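Local coordinates for protein ferredoxin--NADP reductase, apicoplast (Plasmodium falciparum, PDB 3JQQ) that transfers electrons between ferredoxin and NADP(H) through a bound FAD, and may serve the terminal step of isoprenoid precursor synthesis in the apicoplast, at residues N164-K169 with K190-Y195. The protein carries 1 engineered substitution. Sequence-based numbering, arbitrary orientation.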
loop_
_atom_site.group_PDB
_atom_site.type_symbol
_atom_site.label_atom_id
_atom_site.label_comp_id
_atom_site.label_asym_id
_atom_site.label_seq_id
_atom_site.Cartn_x
_atom_site.Cartn_y
_atom_site.Cartn_z
ATOM N N ASN B 164 21.434 21.080 1.094
ATOM C CA ASN B 164 22.833 20.921 0.684
ATOM C C ASN B 164 23.896 21.479 1.636
ATOM O O ASN B 164 25.091 21.349 1.374
ATOM C CB ASN B 164 23.051 21.469 -0.733
ATOM C CG ASN B 164 22.571 22.901 -0.893
ATOM O OD1 ASN B 164 21.519 23.280 -0.375
ATOM N ND2 ASN B 164 23.339 23.702 -1.624
ATOM N N ASP B 165 23.470 22.088 2.738
ATOM C CA ASP B 165 24.412 22.656 3.702
ATOM C C ASP B 165 24.024 22.306 5.136
ATOM O O ASP B 165 24.406 22.998 6.079
ATOM C CB ASP B 165 24.484 24.175 3.537
ATOM C CG ASP B 165 23.118 24.830 3.603
ATOM O OD1 ASP B 165 22.152 24.151 4.010
ATOM O OD2 ASP B 165 23.009 26.023 3.250
ATOM N N ALA B 166 23.271 21.222 5.288
ATOM C CA ALA B 166 22.705 20.840 6.580
ATOM C C ALA B 166 23.728 20.783 7.707
ATOM O O ALA B 166 23.507 21.337 8.785
ATOM C CB ALA B 166 21.961 19.519 6.458
ATOM N N ILE B 167 24.841 20.094 7.473
ATOM C CA ILE B 167 25.881 19.984 8.491
ATOM C C ILE B 167 26.513 21.332 8.841
ATOM O O ILE B 167 26.751 21.631 10.010
ATOM C CB ILE B 167 26.992 19.008 8.056
ATOM C CG1 ILE B 167 26.402 17.629 7.750
ATOM C CG2 ILE B 167 28.064 18.908 9.130
ATOM C CD1 ILE B 167 27.429 16.608 7.314
ATOM N N GLN B 168 26.852 22.136 7.834
ATOM C CA GLN B 168 27.448 23.431 8.116
ATOM C C GLN B 168 26.519 24.375 8.862
ATOM O O GLN B 168 26.962 25.028 9.769
ATOM C CB GLN B 168 28.060 24.095 6.888
ATOM C CG GLN B 168 27.078 24.737 5.931
ATOM C CD GLN B 168 27.473 26.169 5.484
ATOM O OE1 GLN B 168 28.092 26.922 6.243
ATOM N NE2 GLN B 168 27.101 26.539 4.260
ATOM N N LYS B 169 25.243 24.417 8.504
ATOM C CA LYS B 169 24.288 25.327 9.133
ATOM C C LYS B 169 23.692 24.708 10.391
ATOM O O LYS B 169 22.916 25.347 11.103
ATOM C CB LYS B 169 23.166 25.690 8.157
ATOM C CG LYS B 169 23.637 26.364 6.877
ATOM C CD LYS B 169 24.251 27.729 7.154
ATOM C CE LYS B 169 24.730 28.384 5.865
ATOM N NZ LYS B 169 25.401 29.691 6.113
ATOM N N LYS B 190 23.421 8.656 9.250
ATOM C CA LYS B 190 24.761 8.150 8.994
ATOM C C LYS B 190 25.647 9.234 8.388
ATOM O O LYS B 190 26.840 9.297 8.680
ATOM C CB LYS B 190 24.715 6.910 8.096
ATOM C CG LYS B 190 24.231 5.657 8.814
ATOM C CD LYS B 190 24.012 4.505 7.842
ATOM C CE LYS B 190 23.621 3.229 8.574
ATOM N NZ LYS B 190 23.291 2.137 7.622
ATOM N N LYS B 191 25.066 10.092 7.553
ATOM C CA LYS B 191 25.825 11.209 6.996
ATOM C C LYS B 191 26.083 12.290 8.043
ATOM O O LYS B 191 27.209 12.759 8.196
ATOM C CB LYS B 191 25.120 11.824 5.786
ATOM C CG LYS B 191 25.795 13.099 5.290
ATOM C CD LYS B 191 25.037 13.740 4.139
ATOM C CE LYS B 191 25.591 15.124 3.818
ATOM N NZ LYS B 191 27.030 15.083 3.423
ATOM N N LEU B 192 25.034 12.677 8.762
ATOM C CA LEU B 192 25.120 13.778 9.718
ATOM C C LEU B 192 26.038 13.466 10.899
ATOM O O LEU B 192 26.846 14.303 11.305
ATOM C CB LEU B 192 23.724 14.159 10.224
ATOM C CG LEU B 192 22.689 14.600 9.184
ATOM C CD1 LEU B 192 21.280 14.544 9.765
ATOM C CD2 LEU B 192 22.993 15.994 8.657
ATOM N N PHE B 193 25.913 12.263 11.449
ATOM C CA PHE B 193 26.676 11.885 12.638
ATOM C C PHE B 193 27.958 11.121 12.304
ATOM O O PHE B 193 28.607 10.569 13.192
ATOM C CB PHE B 193 25.810 11.069 13.600
ATOM C CG PHE B 193 24.672 11.847 14.203
ATOM C CD1 PHE B 193 24.909 13.013 14.912
ATOM C CD2 PHE B 193 23.364 11.401 14.076
ATOM C CE1 PHE B 193 23.864 13.726 15.471
ATOM C CE2 PHE B 193 22.316 12.107 14.633
ATOM C CZ PHE B 193 22.565 13.271 15.333
ATOM N N ALA B 194 28.311 11.088 11.023
ATOM C CA ALA B 194 29.551 10.452 10.567
ATOM C C ALA B 194 29.658 8.970 10.940
ATOM O O ALA B 194 30.749 8.471 11.221
ATOM C CB ALA B 194 30.761 11.219 11.086
ATOM N N TYR B 195 28.525 8.272 10.921
ATOM C CA TYR B 195 28.466 6.869 11.311
ATOM C C TYR B 195 29.517 5.993 10.640
ATOM O O TYR B 195 29.684 6.022 9.422
ATOM C CB TYR B 195 27.083 6.279 11.033
ATOM C CG TYR B 195 26.869 4.919 11.646
ATOM C CD1 TYR B 195 26.397 4.795 12.946
ATOM C CD2 TYR B 195 27.146 3.754 10.936
ATOM C CE1 TYR B 195 26.203 3.557 13.523
ATOM C CE2 TYR B 195 26.953 2.504 11.507
ATOM C CZ TYR B 195 26.481 2.414 12.803
ATOM O OH TYR B 195 26.275 1.180 13.389
#
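The carbonyl oxygen K191 O is met from two directions: A194 N gives it a weak hydrogen bond of 3.5 Å, and across the contact the methyl I167 CD1 comes to 4.0 Å. The first belongs to a Schellman motif that ends helix 183-192, in which Y195 N bonds to K190 O at 3.0 Å and A194 takes a left-handed conformation (phi 58°). No hydrogen bond joins 164-169 to 190-195, so the contact illustrates how a helix end can dock by van der Waals packing. I167 carries most of the 164-169 side, and L192 and K191 receive it. Its CG1 lies 3.9 Å from L192 CD2, while CD1, carried outward by an extended chi2 of -180°, continues to the K191 backbone. K191 runs straight until a bend at chi4 (60°) brings NZ within 4.2 Å of I167 CD1, a van der Waals neighbour only. Deeper in, A166 CB faces L192 CD2 at 4.3 Å. Beneath them A166 and L192 both rest on F173 of strand 173-178, and L192 also reaches I211 of strand 211-217. The short helix 166-169, leading into strand 173-178, is thus packed beside the C-terminal end of the helix in the beta-alpha-beta crossover between these two adjacent parallel strands.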